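Local coordinates for protein titin (Homo sapiens, PDB 3LCY) that serves as a giant scaffold of the muscle sarcomere, here represented by the tandem immunoglobulin domains A164-A165 from its A-band region, at residues Gly22-Leu27 and Thr64-Thr69; Glu75-Cys80 and Ser92-Leu97. All blocks are in the same frame, centred on the assembly; numbering follows the deposited sequence.

Interaction 1 (Gly22-Leu27 and Thr64-Thr69)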
loop_
_atom_site.group_PDB
_atom_site.type_symbol
_atom_site.label_atom_id
_atom_site.label_comp_id
_atom_site.label_asym_id
_atom_site.label_seq_id
_atom_site.Cartn_x
_atom_site.Cartn_y
_atom_site.Cartn_z
ATOM N N GLY A 22 2.155 1.330 -11.145
ATOM C CA GLY A 22 1.730 1.115 -12.514
ATOM C C GLY A 22 2.892 0.751 -13.418
ATOM O O GLY A 22 2.696 0.269 -14.532
ATOM N N GLU A 23 4.107 0.986 -12.934
ATOM C CA GLU A 23 5.309 0.676 -13.701
ATOM C C GLU A 23 5.984 -0.593 -13.191
ATOM O O GLU A 23 5.587 -1.151 -12.170
ATOM C CB GLU A 23 6.288 1.850 -13.659
ATOM C CG GLU A 23 5.750 3.116 -14.299
ATOM C CD GLU A 23 5.476 2.947 -15.783
ATOM O OE1 GLU A 23 6.115 2.079 -16.416
ATOM O OE2 GLU A 23 4.623 3.687 -16.318
ATOM N N ALA A 24 7.007 -1.041 -13.910
ATOM C CA ALA A 24 7.717 -2.265 -13.559
ATOM C C ALA A 24 8.709 -2.040 -12.423
ATOM O O ALA A 24 9.338 -0.985 -12.331
ATOM C CB ALA A 24 8.428 -2.831 -14.777
ATOM N N ALA A 25 8.843 -3.045 -11.564
ATOM C CA ALA A 25 9.801 -3.001 -10.468
ATOM C C ALA A 25 10.735 -4.201 -10.542
ATOM O O ALA A 25 10.286 -5.346 -10.593
ATOM C CB ALA A 25 9.078 -2.970 -9.133
ATOM N N GLN A 26 12.036 -3.932 -10.560
ATOM C CA GLN A 26 13.035 -4.994 -10.606
ATOM C C GLN A 26 13.683 -5.223 -9.246
ATOM O O GLN A 26 14.376 -4.352 -8.722
ATOM C CB GLN A 26 14.111 -4.687 -11.653
ATOM C CG GLN A 26 13.705 -5.012 -13.083
ATOM C CD GLN A 26 14.803 -4.714 -14.087
ATOM O OE1 GLN A 26 15.524 -5.612 -14.522
ATOM N NE2 GLN A 26 14.933 -3.446 -14.462
ATOM N N LEU A 27 13.449 -6.401 -8.678
ATOM C CA LEU A 27 14.106 -6.789 -7.437
ATOM C C LEU A 27 15.159 -7.844 -7.744
ATOM O O LEU A 27 14.835 -8.948 -8.182
ATOM C CB LEU A 27 13.093 -7.322 -6.422
ATOM C CG LEU A 27 11.972 -6.361 -6.017
ATOM C CD1 LEU A 27 10.659 -6.755 -6.680
ATOM C CD2 LEU A 27 11.818 -6.320 -4.503
ATOM N N THR A 64 16.636 -11.919 -10.750
ATOM C CA THR A 64 15.780 -10.761 -10.756
ATOM C C THR A 64 14.318 -11.107 -10.890
ATOM O O THR A 64 13.935 -11.899 -11.717
ATOM C CB THR A 64 16.152 -9.794 -11.902
ATOM O OG1 THR A 64 17.545 -9.508 -11.860
ATOM C CG2 THR A 64 15.403 -8.500 -11.769
ATOM N N LEU A 65 13.510 -10.485 -10.051
ATOM C CA LEU A 65 12.059 -10.587 -10.125
ATOM C C LEU A 65 11.492 -9.262 -10.613
ATOM O O LEU A 65 11.844 -8.201 -10.097
ATOM C CB LEU A 65 11.466 -10.934 -8.758
ATOM C CG LEU A 65 9.939 -10.846 -8.655
ATOM C CD1 LEU A 65 9.279 -11.870 -9.562
ATOM C CD2 LEU A 65 9.471 -11.022 -7.217
ATOM N N THR A 66 10.630 -9.316 -11.614
ATOM C CA THR A 66 10.041 -8.103 -12.138
ATOM C C THR A 66 8.572 -8.088 -11.804
ATOM O O THR A 66 7.838 -8.993 -12.172
ATOM C CB THR A 66 10.189 -8.012 -13.660
ATOM O OG1 THR A 66 11.574 -8.030 -14.009
ATOM C CG2 THR A 66 9.563 -6.731 -14.178
ATOM N N VAL A 67 8.142 -7.044 -11.116
ATOM C CA VAL A 67 6.748 -6.925 -10.749
ATOM C C VAL A 67 6.122 -5.792 -11.530
ATOM O O VAL A 67 6.611 -4.672 -11.499
ATOM C CB VAL A 67 6.581 -6.620 -9.252
ATOM C CG1 VAL A 67 5.113 -6.463 -8.897
ATOM C CG2 VAL A 67 7.230 -7.698 -8.411
ATOM N N MET A 68 5.038 -6.084 -12.231
ATOM C CA MET A 68 4.364 -5.052 -12.980
ATOM C C MET A 68 3.323 -4.603 -11.990
ATOM O O MET A 68 2.297 -5.243 -11.817
ATOM C CB MET A 68 3.717 -5.623 -14.233
ATOM C CG MET A 68 4.652 -6.438 -15.094
ATOM S SD MET A 68 6.165 -5.588 -15.535
ATOM C CE MET A 68 5.532 -4.230 -16.496
ATOM N N THR A 69 3.600 -3.491 -11.335
ATOM C CA THR A 69 2.726 -2.987 -10.350
ATOM C C THR A 69 1.430 -2.472 -10.880
ATOM O O THR A 69 1.388 -1.825 -11.845
ATOM C CB THR A 69 3.435 -1.958 -9.512
ATOM O OG1 THR A 69 3.631 -0.768 -10.256
ATOM C CG2 THR A 69 4.724 -2.474 -9.102
#
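A25 with V67 and L27 with L65 are the hydrogen-bonded pairs of an antiparallel register that joins strands 24-27 and 64-68, whose N-to-C directions make an angle of 159° and whose axes approach to 4.5 Å. These are the B and E strands, central in one sheet of the immunoglobulin I-set sandwich. The two pairs bond in both directions, and the L27 N to L65 O bond, at 2.8 Å, is nearly straight (171°). A25, L27, L65 and V67 turn to the buried face, where apolar side chains suit the interior. L27 reaches across to V67, CD1 lying 4.0 Å from V67 CG2, and both also pack on Y78. A25 carries only a methyl, small enough to let L95 of the opposite sheet come close.

A24, Q26, T66 and M68 share the other face, which is at least partly exposed and admits the polar Q26 and T66 as well as the apolar A24 and M68. Q26 lies beside T66, pointing the same way, its CG 3.8 Å from T66 OG1. M68 bends at chi2 and again at chi3 (-63°), and this second bend brings CE to 3.6 Å from A24 CB.

Beyond the last bridge T69 fastens the turn that leads into strand 24-27. G22, at a positive phi where a CB would collide with the preceding carbonyl, gives its N-H to T69 OG1 at 2.7 Å. The hydroxyl in turn donates a hydrogen bond to E23 O, in the carbonyl plane on a lone pair. E23 O thus holds two donors of one residue: T69 OG1 at 2.8 Å and, from above the carbonyl plane, T69 N at 3.2 Å.

Interaction 2 (Glu75-Cys80 and Ser92-Leu97)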
loop_
_atom_site.group_PDB
_atom_site.type_symbol
_atom_site.label_atom_id
_atom_site.label_comp_id
_atom_site.label_asym_id
_atom_site.label_seq_id
_atom_site.Cartn_x
_atom_site.Cartn_y
_atom_site.Cartn_z
ATOM N N GLU A 75 3.145 -3.372 -2.950
ATOM C CA GLU A 75 4.220 -2.872 -2.182
ATOM C C GLU A 75 4.591 -3.864 -1.102
ATOM O O GLU A 75 3.876 -4.768 -0.849
ATOM C CB GLU A 75 3.844 -1.539 -1.578
ATOM C CG GLU A 75 3.114 -1.635 -0.266
ATOM C CD GLU A 75 2.230 -0.499 0.009
ATOM O OE1 GLU A 75 1.227 -0.678 0.648
ATOM O OE2 GLU A 75 2.535 0.569 -0.412
ATOM N N GLY A 76 5.739 -3.714 -0.490
ATOM C CA GLY A 76 6.066 -4.649 0.543
ATOM C C GLY A 76 7.164 -5.625 0.372
ATOM O O GLY A 76 7.964 -5.485 -0.457
ATOM N N VAL A 77 7.185 -6.632 1.225
ATOM C CA VAL A 77 8.218 -7.660 1.210
ATOM C C VAL A 77 8.202 -8.711 0.112
ATOM O O VAL A 77 7.185 -9.288 -0.194
ATOM C CB VAL A 77 8.247 -8.409 2.554
ATOM C CG1 VAL A 77 9.345 -9.429 2.570
ATOM C CG2 VAL A 77 8.422 -7.449 3.688
ATOM N N TYR A 78 9.373 -8.950 -0.457
ATOM C CA TYR A 78 9.573 -9.959 -1.481
ATOM C C TYR A 78 10.773 -10.772 -1.047
ATOM O O TYR A 78 11.780 -10.220 -0.653
ATOM C CB TYR A 78 9.781 -9.349 -2.858
ATOM C CG TYR A 78 8.527 -8.781 -3.438
ATOM C CD1 TYR A 78 7.649 -9.576 -4.136
ATOM C CD2 TYR A 78 8.213 -7.456 -3.268
ATOM C CE1 TYR A 78 6.506 -9.063 -4.657
ATOM C CE2 TYR A 78 7.074 -6.942 -3.774
ATOM C CZ TYR A 78 6.225 -7.745 -4.477
ATOM O OH TYR A 78 5.085 -7.215 -4.986
ATOM N N THR A 79 10.660 -12.084 -1.113
ATOM C CA THR A 79 11.741 -12.958 -0.697
ATOM C C THR A 79 12.218 -13.915 -1.772
ATOM O O THR A 79 11.429 -14.596 -2.395
ATOM C CB THR A 79 11.324 -13.778 0.522
ATOM O OG1 THR A 79 10.964 -12.898 1.580
ATOM C CG2 THR A 79 12.447 -14.650 0.990
ATOM N N CYS A 80 13.530 -13.962 -1.963
ATOM C CA CYS A 80 14.139 -14.845 -2.939
ATOM C C CYS A 80 14.850 -15.960 -2.209
ATOM O O CYS A 80 15.687 -15.707 -1.367
ATOM C CB CYS A 80 15.157 -14.095 -3.800
ATOM S SG CYS A 80 16.144 -15.119 -4.909
ATOM N N SER A 92 15.670 -10.979 1.492
ATOM C CA SER A 92 14.431 -10.227 1.341
ATOM C C SER A 92 14.661 -8.721 1.290
ATOM O O SER A 92 15.619 -8.207 1.868
ATOM C CB SER A 92 13.468 -10.563 2.480
ATOM O OG SER A 92 13.241 -11.958 2.561
ATOM N N SER A 93 13.770 -8.024 0.594
ATOM C CA SER A 93 13.796 -6.570 0.528
ATOM C C SER A 93 12.385 -6.068 0.246
ATOM O O SER A 93 11.487 -6.862 -0.034
ATOM C CB SER A 93 14.770 -6.090 -0.550
ATOM O OG SER A 93 14.283 -6.382 -1.847
ATOM N N LYS A 94 12.185 -4.759 0.325
ATOM C CA LYS A 94 10.851 -4.197 0.152
ATOM C C LYS A 94 10.709 -3.355 -1.109
ATOM O O LYS A 94 11.677 -2.772 -1.598
ATOM C CB LYS A 94 10.450 -3.370 1.374
ATOM C CG LYS A 94 10.201 -4.194 2.621
ATOM C CD LYS A 94 9.865 -3.304 3.802
ATOM C CE LYS A 94 9.536 -4.128 5.034
ATOM N NZ LYS A 94 9.370 -3.275 6.242
ATOM N N LEU A 95 9.487 -3.298 -1.624
ATOM C CA LEU A 95 9.172 -2.468 -2.777
ATOM C C LEU A 95 8.395 -1.239 -2.327
ATOM O O LEU A 95 7.323 -1.356 -1.735
ATOM C CB LEU A 95 8.357 -3.259 -3.802
ATOM C CG LEU A 95 7.827 -2.467 -5.000
ATOM C CD1 LEU A 95 8.961 -1.751 -5.716
ATOM C CD2 LEU A 95 7.064 -3.373 -5.958
ATOM N N LEU A 96 8.948 -0.062 -2.594
ATOM C CA LEU A 96 8.285 1.187 -2.242
ATOM C C LEU A 96 7.656 1.813 -3.480
ATOM O O LEU A 96 8.321 2.004 -4.497
ATOM C CB LEU A 96 9.267 2.164 -1.588
ATOM C CG LEU A 96 9.724 1.869 -0.156
ATOM C CD1 LEU A 96 10.459 0.541 -0.066
ATOM C CD2 LEU A 96 10.600 2.996 0.359
ATOM N N LEU A 97 6.370 2.128 -3.389
ATOM C CA LEU A 97 5.649 2.690 -4.521
ATOM C C LEU A 97 5.682 4.213 -4.518
ATOM O O LEU A 97 5.912 4.841 -3.483
ATOM C CB LEU A 97 4.199 2.206 -4.530
ATOM C CG LEU A 97 3.989 0.697 -4.646
ATOM C CD1 LEU A 97 2.505 0.372 -4.658
ATOM C CD2 LEU A 97 4.668 0.152 -5.891
HETATM O O HOH W 1 5.000 1.932 -0.829
#
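G76 with L95 and Y78 with S93 form the hydrogen-bonded pairs of the F-G β-hairpin of the I-set domain, at the start of strand 76-83. G76 N donates to L95 O at 3.1 Å. Its backbone angles would press a CB against the preceding carbonyl O, which explains the glycine. Y78 points inward; its ring atom CE2 lies 3.9 Å from L95 CB, which approaches the ring obliquely, and its hydroxyl bonds to D74 O four residues back, the tyrosine corner. The same face holds S93, whose small polar group is satisfied by K15 O.

On the outer face the hydroxyls T79 OG1 and S92 OG share a 2.7 Å hydrogen bond. The extended aliphatic chain of K94 passes over V77 at a slant, CE 3.8 Å from V77 CG2, and carries its amine away from the hairpin. At the far end E75 CB rests on L97 CG, while E75 OE2 reaches L97 N through one water, 2.8 Å from the carboxylate, and also forms a salt bridge with R130 in the second I-set domain. Strand 38-43 flanks 76-83 on its other edge, and strand 17-20 runs parallel to 88-103.

The two contacts come in series along the chain, interaction 1 closing at T69 just before interaction 2 opens at E75, and their centres lie 10 Å apart within the first I-set domain. They belong to opposite sheets of the sandwich, strands 24-34 and 62-68 facing 76-83 and 88-103. Side chains meet between them: A25 CB touches L95 CD1 at 3.6 Å, L65 CD2 touches Y78 CD1, and L27 CD2 reaches both Y78 and S93. The core is therefore built jointly by both pairings. Strand 88-103 continues toward the second domain, consistent with interaction 2 lying near the interdomain junction.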